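Local coordinates for protein alpha-rhamnosidase (PDB 6I60) that probably hydrolyses terminal non-reducing alpha-L-rhamnose residues of alpha-L-rhamnosides, acting as a glycoside hydrolase, at residues W375-R381 with E451-K456; T495-R500 with M815-I821; V833-V837 with V871-W875; V462-G466 with I518-M523. All coordinates share one frame; numbering follows the deposited sequence.

Interaction 1 of 4, residues W375-R381 with E451-K456; sequences WIKIKVR and EDIEGK
In the concanavalin-like domain, antiparallel strands 375-380 and 453-456 form the centre of a four-stranded sheet, with Trp-375 and Lys-456, and Lys-377 and Glu-454, as hydrogen-bonded pairs. Their axes approach to 4.4 Å, and Lys-379 N carries the ladder one step further by donating to Asp-452 O at 2.9 Å. The two faces show how one sheet can separate its chemistries. On one, Ile-453 CD1 touches Ile-376 CD1 at 3.7 Å and also meets Ile-378 CG1, and these residues pack on Phe-368 and Ile-389 of strands in the facing sheet, as in a beta-sandwich. On the other, Lys-377 lies alongside Glu-454 and forms a salt bridge with it. Lys-379 is extended until chi4 (129°) bends its amine across to Glu-454 OE2, with NZ 2.7 Å away on the anti side and tilted out of the carboxylate plane. The same NZ donates to Glu-451 O at 3.0 Å and weakly to Glu-451 OE2. Replacing Lys-379 by a leucine would probably leave the Glu-454 and Glu-451 carboxylates facing each other without the ammonium between them. At the end of this network, Arg-381 NH2 bonds Asp-452 OD1 at 3.2 Å, with the oxygen almost in the guanidinium plane.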
loop_
_atom_site.group_PDB
_atom_site.type_symbol
_atom_site.label_atom_id
_atom_site.label_comp_id
_atom_site.label_asym_id
_atom_site.label_seq_id
_atom_site.Cartn_x
_atom_site.Cartn_y
_atom_site.Cartn_z
ATOM N N TRP A 375 17.547 -2.947 -5.359
ATOM C CA TRP A 375 18.771 -3.458 -5.954
ATOM C C TRP A 375 19.936 -2.631 -5.426
ATOM O O TRP A 375 19.776 -1.797 -4.531
ATOM C CB TRP A 375 18.682 -3.428 -7.485
ATOM C CG TRP A 375 18.314 -2.084 -8.043
ATOM C CD1 TRP A 375 19.122 -0.990 -8.150
ATOM C CD2 TRP A 375 17.041 -1.695 -8.574
ATOM N NE1 TRP A 375 18.432 0.055 -8.713
ATOM C CE2 TRP A 375 17.153 -0.352 -8.984
ATOM C CE3 TRP A 375 15.819 -2.353 -8.745
ATOM C CZ2 TRP A 375 16.090 0.346 -9.552
ATOM C CZ3 TRP A 375 14.765 -1.657 -9.309
ATOM C CH2 TRP A 375 14.907 -0.322 -9.706
ATOM N N ILE A 376 21.121 -2.862 -5.988
ATOM C CA ILE A 376 22.313 -2.120 -5.610
ATOM C C ILE A 376 22.934 -1.519 -6.863
ATOM O O ILE A 376 22.653 -1.933 -7.989
ATOM C CB ILE A 376 23.343 -2.997 -4.864
ATOM C CG1 ILE A 376 23.948 -4.037 -5.807
ATOM C CG2 ILE A 376 22.708 -3.675 -3.658
ATOM C CD1 ILE A 376 25.411 -4.282 -5.557
ATOM N N LYS A 377 23.776 -0.513 -6.649
ATOM C CA LYS A 377 24.572 0.093 -7.707
ATOM C C LYS A 377 26.041 -0.142 -7.397
ATOM O O LYS A 377 26.498 0.149 -6.286
ATOM C CB LYS A 377 24.286 1.591 -7.831
ATOM C CG LYS A 377 25.247 2.322 -8.753
ATOM C CD LYS A 377 24.794 3.746 -9.010
ATOM C CE LYS A 377 25.925 4.729 -8.775
ATOM N NZ LYS A 377 25.922 5.253 -7.385
ATOM N N ILE A 378 26.773 -0.676 -8.369
ATOM C CA ILE A 378 28.182 -1.002 -8.193
ATOM C C ILE A 378 29.020 -0.033 -9.015
ATOM O O ILE A 378 28.611 0.427 -10.086
ATOM C CB ILE A 378 28.481 -2.471 -8.575
ATOM C CG1 ILE A 378 29.846 -2.903 -8.035
ATOM C CG2 ILE A 378 28.400 -2.677 -10.086
ATOM C CD1 ILE A 378 30.185 -4.348 -8.330
ATOM N N LYS A 379 30.193 0.300 -8.484
ATOM C CA LYS A 379 31.187 1.104 -9.183
ATOM C C LYS A 379 32.403 0.225 -9.440
ATOM O O LYS A 379 32.948 -0.369 -8.504
ATOM C CB LYS A 379 31.572 2.341 -8.370
ATOM C CG LYS A 379 30.402 3.234 -7.986
ATOM C CD LYS A 379 30.870 4.432 -7.168
ATOM C CE LYS A 379 29.708 5.334 -6.781
ATOM N NZ LYS A 379 29.691 5.629 -5.320
ATOM N N VAL A 380 32.813 0.127 -10.701
ATOM C CA VAL A 380 33.918 -0.740 -11.086
ATOM C C VAL A 380 34.973 0.084 -11.812
ATOM O O VAL A 380 34.674 1.101 -12.446
ATOM C CB VAL A 380 33.443 -1.923 -11.960
ATOM C CG1 VAL A 380 32.163 -2.518 -11.397
ATOM C CG2 VAL A 380 33.236 -1.485 -13.398
ATOM N N ARG A 381 36.226 -0.358 -11.693
ATOM C CA ARG A 381 37.359 0.251 -12.391
ATOM C C ARG A 381 38.231 -0.898 -12.887
ATOM O O ARG A 381 38.953 -1.516 -12.100
ATOM C CB ARG A 381 38.144 1.192 -11.484
ATOM C CG ARG A 381 37.341 2.357 -10.930
ATOM C CD ARG A 381 37.984 2.913 -9.671
ATOM N NE ARG A 381 37.038 2.989 -8.563
ATOM C CZ ARG A 381 36.388 4.093 -8.210
ATOM N NH1 ARG A 381 36.583 5.221 -8.880
ATOM N NH2 ARG A 381 35.544 4.070 -7.188
ATOM N N GLU A 451 32.157 2.387 -0.486
ATOM C CA GLU A 451 31.671 3.406 -1.408
ATOM C C GLU A 451 31.297 2.831 -2.767
ATOM O O GLU A 451 30.407 3.369 -3.437
ATOM C CB GLU A 451 32.725 4.503 -1.588
ATOM C CG GLU A 451 32.272 5.685 -2.439
ATOM C CD GLU A 451 32.811 5.635 -3.866
ATOM O OE1 GLU A 451 33.385 4.596 -4.260
ATOM O OE2 GLU A 451 32.655 6.638 -4.596
ATOM N N ASP A 452 31.949 1.744 -3.184
ATOM C CA ASP A 452 31.676 1.123 -4.476
ATOM C C ASP A 452 30.344 0.386 -4.516
ATOM O O ASP A 452 29.968 -0.107 -5.585
ATOM C CB ASP A 452 32.807 0.160 -4.840
ATOM C CG ASP A 452 34.164 0.835 -4.849
ATOM O OD1 ASP A 452 34.224 2.051 -5.129
ATOM O OD2 ASP A 452 35.171 0.149 -4.574
ATOM N N ILE A 453 29.633 0.295 -3.397
ATOM C CA ILE A 453 28.329 -0.354 -3.328
ATOM C C ILE A 453 27.322 0.667 -2.817
ATOM O O ILE A 453 27.570 1.337 -1.808
ATOM C CB ILE A 453 28.362 -1.599 -2.421
ATOM C CG1 ILE A 453 29.067 -2.755 -3.128
ATOM C CG2 ILE A 453 26.959 -2.012 -2.016
ATOM C CD1 ILE A 453 28.657 -2.916 -4.569
ATOM N N GLU A 454 26.197 0.793 -3.517
ATOM C CA GLU A 454 25.143 1.734 -3.151
ATOM C C GLU A 454 23.805 1.014 -3.234
ATOM O O GLU A 454 23.363 0.644 -4.326
ATOM C CB GLU A 454 25.158 2.963 -4.063
ATOM C CG GLU A 454 25.832 4.179 -3.455
ATOM C CD GLU A 454 25.975 5.317 -4.445
ATOM O OE1 GLU A 454 24.966 5.677 -5.089
ATOM O OE2 GLU A 454 27.098 5.850 -4.585
ATOM N N GLY A 455 23.162 0.820 -2.085
ATOM C CA GLY A 455 21.864 0.168 -2.065
ATOM C C GLY A 455 20.758 1.125 -2.478
ATOM O O GLY A 455 20.720 2.284 -2.063
ATOM N N LYS A 456 19.850 0.624 -3.309
ATOM C CA LYS A 456 18.712 1.397 -3.799
ATOM C C LYS A 456 17.434 0.793 -3.227
ATOM O O LYS A 456 17.085 -0.348 -3.544
ATOM C CB LYS A 456 18.683 1.413 -5.327
ATOM C CG LYS A 456 19.882 2.109 -5.965
ATOM C CD LYS A 456 19.975 3.570 -5.538
ATOM C CE LYS A 456 21.083 4.298 -6.283
ATOM N NZ LYS A 456 20.579 4.932 -7.535
#

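Interaction 2 of 4, residues T495-R500 with M815-I821; sequences TDCPQR and MNSHNHI
Neither 495-500 nor 815-821 is helix or strand; the two irregular backbones come nearest at Cys-497 and His-820, whose CA atoms lie 5.2 Å apart, and close by a water accepts from Ile-821 N while donating to Asp-496 O. Much of the side-chain contact falls on the imidazole of His-820. Asp-496 O stands 3.5 Å above its plane, over the ring centre, while Cys-497 CB comes obliquely against CE1. At the ring edge ND1 donates to Ser-817 OG at 3.1 Å, a bond nearly in the ring plane that fixes the rotation of the imidazole. These loops belong to the six-hairpin glycosidase domain, an (alpha/alpha)6 barrel whose helices they connect, and Asp-496 lies beside a bound triethylene glycol, consistent with a pocket there. Arg-500 enters fully extended from CG to NE and crosses His-820 at about a right angle. Its NH2 comes to the ring edge near NE2 and CE1, 3.9 Å from His-820 NE2, with the guanidinium and ring planes 63° apart; NH1 packs against Ser-817 CB. Salt bridges to Glu-805 and Glu-502 hold the guanidinium. The ring of Pro-498 meets the amide of Asn-819 crosswise, its CG 3.6 Å from Asn-819 ND2.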
loop_
_atom_site.group_PDB
_atom_site.type_symbol
_atom_site.label_atom_id
_atom_site.label_comp_id
_atom_site.label_asym_id
_atom_site.label_seq_id
_atom_site.Cartn_x
_atom_site.Cartn_y
_atom_site.Cartn_z
ATOM N N THR A 495 2.057 -7.308 -1.425
ATOM C CA THR A 495 2.635 -8.640 -1.536
ATOM C C THR A 495 2.838 -9.274 -0.162
ATOM O O THR A 495 2.803 -8.606 0.875
ATOM C CB THR A 495 3.966 -8.592 -2.292
ATOM O OG1 THR A 495 4.963 -7.953 -1.482
ATOM C CG2 THR A 495 3.808 -7.825 -3.595
ATOM N N ASP A 496 3.044 -10.592 -0.172
ATOM C CA ASP A 496 3.294 -11.320 1.068
ATOM C C ASP A 496 4.764 -11.238 1.465
ATOM O O ASP A 496 5.088 -10.937 2.618
ATOM C CB ASP A 496 2.851 -12.780 0.920
ATOM C CG ASP A 496 3.499 -13.477 -0.269
ATOM O OD1 ASP A 496 3.823 -12.792 -1.263
ATOM O OD2 ASP A 496 3.688 -14.710 -0.209
ATOM N N CYS A 497 5.658 -11.496 0.521
ATOM C CA CYS A 497 7.095 -11.440 0.723
ATOM C C CYS A 497 7.723 -10.818 -0.512
ATOM O O CYS A 497 7.113 -10.810 -1.587
ATOM C CB CYS A 497 7.689 -12.833 0.969
ATOM S SG CYS A 497 7.261 -14.062 -0.281
ATOM N N PRO A 498 8.928 -10.265 -0.389
ATOM C CA PRO A 498 9.548 -9.623 -1.551
ATOM C C PRO A 498 10.855 -10.262 -1.995
ATOM O O PRO A 498 11.558 -9.693 -2.836
ATOM C CB PRO A 498 9.782 -8.198 -1.045
ATOM C CG PRO A 498 10.014 -8.380 0.474
ATOM C CD PRO A 498 9.536 -9.775 0.859
ATOM N N GLN A 499 11.199 -11.432 -1.457
ATOM C CA GLN A 499 12.536 -11.981 -1.652
ATOM C C GLN A 499 12.581 -13.274 -2.456
ATOM O O GLN A 499 13.578 -13.517 -3.140
ATOM C CB GLN A 499 13.218 -12.206 -0.292
ATOM C CG GLN A 499 12.846 -13.504 0.413
ATOM C CD GLN A 499 11.519 -13.416 1.143
ATOM O OE1 GLN A 499 11.320 -12.551 1.996
ATOM N NE2 GLN A 499 10.602 -14.313 0.806
ATOM N N ARG A 500 11.538 -14.101 -2.415
ATOM C CA ARG A 500 11.592 -15.416 -3.033
ATOM C C ARG A 500 10.771 -15.445 -4.325
ATOM O O ARG A 500 10.336 -14.409 -4.842
ATOM C CB ARG A 500 11.124 -16.482 -2.039
ATOM C CG ARG A 500 9.664 -16.380 -1.632
ATOM C CD ARG A 500 9.378 -17.261 -0.426
ATOM N NE ARG A 500 7.959 -17.297 -0.082
ATOM C CZ ARG A 500 7.492 -17.638 1.115
ATOM N NH1 ARG A 500 8.334 -17.969 2.084
ATOM N NH2 ARG A 500 6.188 -17.646 1.347
ATOM N N MET A 815 8.406 -22.333 3.734
ATOM C CA MET A 815 7.797 -21.126 4.283
ATOM C C MET A 815 8.577 -20.591 5.478
ATOM O O MET A 815 8.120 -20.694 6.620
ATOM C CB MET A 815 6.348 -21.401 4.680
ATOM C CG MET A 815 5.342 -21.025 3.612
ATOM S SD MET A 815 3.650 -21.383 4.109
ATOM C CE MET A 815 3.759 -21.195 5.885
ATOM N N ASN A 816 9.749 -20.005 5.220
ATOM C CA ASN A 816 10.637 -19.501 6.262
ATOM C C ASN A 816 11.077 -18.070 5.971
ATOM O O ASN A 816 12.163 -17.658 6.389
ATOM C CB ASN A 816 11.870 -20.395 6.418
ATOM C CG ASN A 816 11.523 -21.832 6.759
ATOM O OD1 ASN A 816 10.472 -22.114 7.334
ATOM N ND2 ASN A 816 12.424 -22.749 6.421
ATOM N N SER A 817 10.259 -17.304 5.254
ATOM C CA SER A 817 10.676 -15.976 4.826
ATOM C C SER A 817 10.786 -15.024 6.013
ATOM O O SER A 817 10.075 -15.153 7.014
ATOM C CB SER A 817 9.701 -15.408 3.800
ATOM O OG SER A 817 9.818 -13.996 3.721
ATOM N N HIS A 818 11.690 -14.051 5.884
ATOM C CA HIS A 818 12.013 -13.123 6.961
ATOM C C HIS A 818 11.578 -11.693 6.658
ATOM O O HIS A 818 12.131 -10.749 7.231
ATOM C CB HIS A 818 13.512 -13.165 7.256
ATOM C CG HIS A 818 13.924 -14.297 8.143
ATOM N ND1 HIS A 818 14.693 -14.117 9.272
ATOM C CD2 HIS A 818 13.671 -15.625 8.067
ATOM C CE1 HIS A 818 14.897 -15.286 9.854
ATOM N NE2 HIS A 818 14.288 -16.217 9.143
ATOM N N ASN A 819 10.605 -11.509 5.773
ATOM C CA ASN A 819 10.096 -10.178 5.461
ATOM C C ASN A 819 8.621 -10.280 5.079
ATOM O O ASN A 819 8.202 -9.935 3.977
ATOM C CB ASN A 819 10.925 -9.524 4.358
ATOM C CG ASN A 819 10.760 -8.014 4.324
ATOM O OD1 ASN A 819 9.896 -7.455 5.000
ATOM N ND2 ASN A 819 11.592 -7.346 3.534
ATOM N N HIS A 820 7.805 -10.759 6.010
ATOM C CA HIS A 820 6.367 -10.845 5.815
ATOM C C HIS A 820 5.659 -9.703 6.535
ATOM O O HIS A 820 6.194 -9.090 7.461
ATOM C CB HIS A 820 5.829 -12.190 6.305
ATOM C CG HIS A 820 5.769 -13.238 5.239
ATOM N ND1 HIS A 820 6.853 -13.551 4.446
ATOM C CD2 HIS A 820 4.757 -14.037 4.827
ATOM C CE1 HIS A 820 6.510 -14.505 3.597
ATOM N NE2 HIS A 820 5.244 -14.816 3.805
ATOM N N ILE A 821 4.435 -9.429 6.092
ATOM C CA ILE A 821 3.656 -8.306 6.599
ATOM C C ILE A 821 2.344 -8.737 7.239
ATOM O O ILE A 821 1.665 -7.895 7.850
ATOM C CB ILE A 821 3.391 -7.269 5.483
ATOM C CG1 ILE A 821 2.940 -5.922 6.059
ATOM C CG2 ILE A 821 2.386 -7.810 4.475
ATOM C CD1 ILE A 821 3.718 -5.482 7.279
HETATM O O HOH W 1 2.970 -11.063 4.423
#

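Interaction 3 of 4, residues V833-V837 with V871-W875; sequences VIAGV and VEINW
Ile-873 lies against the C-terminal turn of helix 826-835, its CD1 3.4 Å from Gly-836 O and also close to Ala-835 O. Its CG1 stands opposite the backbone N (chi1 -179°), which sends CD1 to these carbonyls while the CG2 branch meets Val-837 CG1 at 3.8 Å. The side chains of Val-837 and Ile-873 run antiparallel alongside one another. The second branch of Val-837, CG2, touches Val-871 CG1 at 3.8 Å, so one valine bridges two inward residues of the strand. At the other end the contact turns polar. Trp-875 NE1 donates to Ile-834 O at 3.1 Å, in the carbonyl plane though 20° out of the indole plane, and so satisfies an oxygen at the helix end. A phenylalanine in place of Trp-875 would probably leave Ile-834 O without this donor and lose part of the indole's packing against Pro-851 and Pro-853. Gly-836, with its phi of 108°, ends the helix and turns the chain into strand 837-841. Ile-847 and Phe-849 of the adjoining strand cover Val-871 and Ile-873, the apolar interleaving of two facing sheets that is typical of a beta-sandwich, here in the C-terminal domain with a barrel helix leading into it.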
loop_
_atom_site.group_PDB
_atom_site.type_symbol
_atom_site.label_atom_id
_atom_site.label_comp_id
_atom_site.label_asym_id
_atom_site.label_seq_id
_atom_site.Cartn_x
_atom_site.Cartn_y
_atom_site.Cartn_z
ATOM N N VAL A 833 -4.403 2.397 20.691
ATOM C CA VAL A 833 -4.502 2.055 22.110
ATOM C C VAL A 833 -3.352 2.658 22.914
ATOM O O VAL A 833 -3.576 3.449 23.833
ATOM C CB VAL A 833 -4.587 0.524 22.308
ATOM C CG1 VAL A 833 -4.430 0.165 23.777
ATOM C CG2 VAL A 833 -5.907 0.005 21.768
ATOM N N ILE A 834 -2.110 2.293 22.585
ATOM C CA ILE A 834 -0.960 2.782 23.346
ATOM C C ILE A 834 -0.873 4.300 23.252
ATOM O O ILE A 834 -0.869 5.007 24.266
ATOM C CB ILE A 834 0.335 2.109 22.863
ATOM C CG1 ILE A 834 0.359 0.641 23.293
ATOM C CG2 ILE A 834 1.557 2.846 23.398
ATOM C CD1 ILE A 834 1.687 -0.038 23.072
ATOM N N ALA A 835 -0.802 4.823 22.028
ATOM C CA ALA A 835 -0.902 6.265 21.833
ATOM C C ALA A 835 -2.308 6.752 22.162
ATOM O O ALA A 835 -2.496 7.612 23.033
ATOM C CB ALA A 835 -0.520 6.626 20.399
ATOM N N GLY A 836 -3.311 6.210 21.475
ATOM C CA GLY A 836 -4.692 6.430 21.852
ATOM C C GLY A 836 -5.494 7.338 20.942
ATOM O O GLY A 836 -6.322 8.114 21.425
ATOM N N VAL A 837 -5.274 7.254 19.633
ATOM C CA VAL A 837 -6.038 8.030 18.663
ATOM C C VAL A 837 -6.716 7.058 17.704
ATOM O O VAL A 837 -6.042 6.301 16.993
ATOM C CB VAL A 837 -5.160 9.046 17.913
ATOM C CG1 VAL A 837 -3.875 8.401 17.404
ATOM C CG2 VAL A 837 -5.944 9.684 16.775
ATOM N N VAL A 871 -3.647 15.356 12.961
ATOM C CA VAL A 871 -4.217 14.809 14.186
ATOM C C VAL A 871 -3.065 14.357 15.072
ATOM O O VAL A 871 -2.188 13.609 14.622
ATOM C CB VAL A 871 -5.179 13.641 13.898
ATOM C CG1 VAL A 871 -5.744 13.083 15.197
ATOM C CG2 VAL A 871 -6.300 14.087 12.970
ATOM N N GLU A 872 -3.064 14.805 16.327
ATOM C CA GLU A 872 -1.948 14.544 17.225
ATOM C C GLU A 872 -2.459 14.190 18.614
ATOM O O GLU A 872 -3.477 14.714 19.072
ATOM C CB GLU A 872 -1.008 15.756 17.310
ATOM C CG GLU A 872 0.357 15.449 17.902
ATOM C CD GLU A 872 1.317 16.613 17.782
ATOM O OE1 GLU A 872 1.940 16.763 16.709
ATOM O OE2 GLU A 872 1.448 17.381 18.760
ATOM N N ILE A 873 -1.735 13.292 19.280
ATOM C CA ILE A 873 -1.993 12.938 20.672
ATOM C C ILE A 873 -0.655 12.786 21.384
ATOM O O ILE A 873 0.279 12.186 20.845
ATOM C CB ILE A 873 -2.833 11.649 20.799
ATOM C CG1 ILE A 873 -3.111 11.335 22.271
ATOM C CG2 ILE A 873 -2.146 10.473 20.112
ATOM C CD1 ILE A 873 -4.496 10.785 22.529
ATOM N N ASN A 874 -0.555 13.358 22.582
ATOM C CA ASN A 874 0.632 13.248 23.418
ATOM C C ASN A 874 0.185 13.062 24.856
ATOM O O ASN A 874 -0.762 13.717 25.300
ATOM C CB ASN A 874 1.527 14.493 23.326
ATOM C CG ASN A 874 1.821 14.907 21.899
ATOM O OD1 ASN A 874 2.876 14.587 21.357
ATOM N ND2 ASN A 874 0.896 15.639 21.290
ATOM N N TRP A 875 0.862 12.177 25.585
ATOM C CA TRP A 875 0.560 12.004 26.998
ATOM C C TRP A 875 1.822 11.623 27.756
ATOM O O TRP A 875 2.678 10.900 27.236
ATOM C CB TRP A 875 -0.540 10.954 27.223
ATOM C CG TRP A 875 -0.208 9.563 26.765
ATOM C CD1 TRP A 875 -0.557 8.986 25.580
ATOM C CD2 TRP A 875 0.513 8.564 27.500
ATOM N NE1 TRP A 875 -0.091 7.696 25.525
ATOM C CE2 TRP A 875 0.570 7.412 26.690
ATOM C CE3 TRP A 875 1.120 8.535 28.760
ATOM C CZ2 TRP A 875 1.211 6.242 27.099
ATOM C CZ3 TRP A 875 1.758 7.375 29.163
ATOM C CH2 TRP A 875 1.797 6.244 28.336
#

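Interaction 4 of 4, residues V462-G466 with I518-M523; sequences VESNG and IFNFDM
Asn-465 lies across the backbone of Phe-521 and Asp-522. Its CB sits 3.4 Å from Phe-521 C; CG comes next to Asp-522 N; beyond it the amide divides, OD1 lying 3.7 Å from Asp-522 CB and ND2 lying 3.2 Å from Phe-521 O and near Asp-522 CA. The amide crosses the Asp-522 side chain obliquely, yet its plane and that of the carboxylate are only 16° apart. Backbone bonds secure this placement. Asn-465 N donates to Asn-520 O at 2.8 Å, from above the carbonyl plane, and Gly-466 N adds a weak bond to the same oxygen, so two successive N-H groups share an acceptor at the end of helix 514-520. Asp-522 N in turn donates to Glu-463 O at 3.0 Å, and around these bonds Ser-464 and Phe-521 form a single backbone bridge. The carboxylates of Glu-463 and Asp-522 approach to 4.5 Å between OE2 and OD1, which may raise the proton affinity of either group slightly. The apolar share comes from Val-462, whose CG2 rests 3.7 Å from Phe-521 CB. The principle is that of a helix end stitched to a passing chain by its last carbonyl. Just past strand 453-458, the segment 462-466 leads into strand 466-470, while helix 473-488 packs on Val-462 and Phe-521, and helix 564-576 brings Tyr-576 against both Asn-465 and Ile-518.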
loop_
_atom_site.group_PDB
_atom_site.type_symbol
_atom_site.label_atom_id
_atom_site.label_comp_id
_atom_site.label_asym_id
_atom_site.label_seq_id
_atom_site.Cartn_x
_atom_site.Cartn_y
_atom_site.Cartn_z
ATOM N N VAL A 462 4.968 5.667 -1.384
ATOM C CA VAL A 462 3.868 6.226 -0.608
ATOM C C VAL A 462 4.399 7.316 0.312
ATOM O O VAL A 462 5.548 7.275 0.766
ATOM C CB VAL A 462 3.143 5.124 0.190
ATOM C CG1 VAL A 462 2.408 4.180 -0.746
ATOM C CG2 VAL A 462 4.130 4.358 1.051
ATOM N N GLU A 463 3.555 8.305 0.589
ATOM C CA GLU A 463 3.899 9.355 1.533
ATOM C C GLU A 463 3.705 8.866 2.964
ATOM O O GLU A 463 2.955 7.924 3.231
ATOM C CB GLU A 463 3.043 10.598 1.296
ATOM C CG GLU A 463 3.722 11.676 0.478
ATOM C CD GLU A 463 2.738 12.689 -0.073
ATOM O OE1 GLU A 463 2.950 13.168 -1.207
ATOM O OE2 GLU A 463 1.751 13.005 0.627
ATOM N N SER A 464 4.389 9.528 3.892
ATOM C CA SER A 464 4.244 9.209 5.304
ATOM C C SER A 464 2.977 9.856 5.850
ATOM O O SER A 464 2.767 11.064 5.690
ATOM C CB SER A 464 5.465 9.681 6.090
ATOM O OG SER A 464 5.424 9.205 7.422
ATOM N N ASN A 465 2.131 9.053 6.490
ATOM C CA ASN A 465 0.868 9.541 7.026
ATOM C C ASN A 465 0.887 9.738 8.535
ATOM O O ASN A 465 0.158 10.599 9.041
ATOM C CB ASN A 465 -0.270 8.580 6.666
ATOM C CG ASN A 465 -1.282 9.202 5.720
ATOM O OD1 ASN A 465 -1.059 10.287 5.176
ATOM N ND2 ASN A 465 -2.405 8.516 5.518
ATOM N N GLY A 466 1.688 8.975 9.263
ATOM C CA GLY A 466 1.677 9.051 10.714
ATOM C C GLY A 466 3.021 8.707 11.310
ATOM O O GLY A 466 3.781 7.905 10.759
ATOM N N ILE A 518 -2.530 2.103 6.490
ATOM C CA ILE A 518 -3.274 3.358 6.447
ATOM C C ILE A 518 -2.780 4.303 7.535
ATOM O O ILE A 518 -2.611 5.507 7.302
ATOM C CB ILE A 518 -4.784 3.081 6.562
ATOM C CG1 ILE A 518 -5.322 2.534 5.240
ATOM C CG2 ILE A 518 -5.538 4.337 6.961
ATOM C CD1 ILE A 518 -6.746 2.030 5.328
ATOM N N PHE A 519 -2.523 3.773 8.733
ATOM C CA PHE A 519 -2.029 4.608 9.824
ATOM C C PHE A 519 -0.638 5.156 9.535
ATOM O O PHE A 519 -0.316 6.274 9.952
ATOM C CB PHE A 519 -2.014 3.818 11.132
ATOM C CG PHE A 519 -3.198 4.087 12.013
ATOM C CD1 PHE A 519 -4.254 3.192 12.068
ATOM C CD2 PHE A 519 -3.258 5.238 12.782
ATOM C CE1 PHE A 519 -5.347 3.438 12.875
ATOM C CE2 PHE A 519 -4.349 5.490 13.592
ATOM C CZ PHE A 519 -5.396 4.590 13.638
ATOM N N ASN A 520 0.191 4.396 8.822
ATOM C CA ASN A 520 1.574 4.791 8.588
ATOM C C ASN A 520 1.779 5.530 7.275
ATOM O O ASN A 520 2.647 6.408 7.201
ATOM C CB ASN A 520 2.483 3.559 8.617
ATOM C CG ASN A 520 2.842 3.135 10.025
ATOM O OD1 ASN A 520 3.204 3.963 10.861
ATOM N ND2 ASN A 520 2.742 1.839 10.294
ATOM N N PHE A 521 1.009 5.202 6.238
ATOM C CA PHE A 521 1.247 5.742 4.908
ATOM C C PHE A 521 -0.068 6.166 4.270
ATOM O O PHE A 521 -1.146 5.701 4.648
ATOM C CB PHE A 521 1.965 4.723 4.011
ATOM C CG PHE A 521 3.050 3.955 4.716
ATOM C CD1 PHE A 521 4.253 4.562 5.038
ATOM C CD2 PHE A 521 2.864 2.627 5.063
ATOM C CE1 PHE A 521 5.249 3.860 5.689
ATOM C CE2 PHE A 521 3.858 1.921 5.713
ATOM C CZ PHE A 521 5.051 2.540 6.026
ATOM N N ASP A 522 0.039 7.071 3.299
ATOM C CA ASP A 522 -1.098 7.483 2.482
ATOM C C ASP A 522 -1.400 6.368 1.487
ATOM O O ASP A 522 -0.630 6.143 0.546
ATOM C CB ASP A 522 -0.791 8.797 1.769
ATOM C CG ASP A 522 -1.989 9.355 1.023
ATOM O OD1 ASP A 522 -1.996 10.570 0.725
ATOM O OD2 ASP A 522 -2.924 8.581 0.731
ATOM N N MET A 523 -2.519 5.671 1.686
ATOM C CA MET A 523 -2.813 4.459 0.932
ATOM C C MET A 523 -4.089 4.521 0.106
ATOM O O MET A 523 -4.422 3.528 -0.551
ATOM C CB MET A 523 -2.900 3.254 1.879
ATOM C CG MET A 523 -1.733 3.123 2.837
ATOM S SD MET A 523 -0.348 2.232 2.113
ATOM C CE MET A 523 -1.206 0.922 1.244
#

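The four contacts illustrate how chemistry follows position in a multidomain hydrolase. Interaction 1, whose centre is about 28 Å from that of the chain, is a strand pair whose inner face is apolar and whose outer face carries a charge network ending in exposed residues. Interactions 2 and 4 both join parts of the helical domain, yet interaction 2 is a buried meeting of loops built on histidine, arginine and water, whereas interaction 4 is partly exposed and chiefly a backbone affair. Interaction 3 is fully buried and mostly aliphatic. It touches interaction 4, where Val-837 O packs against Phe-519 CZ, so both lie where the barrel meets the C-terminal sandwich; interactions 1 and 2 touch none of the others, their nearest atoms lying about 9 Å apart.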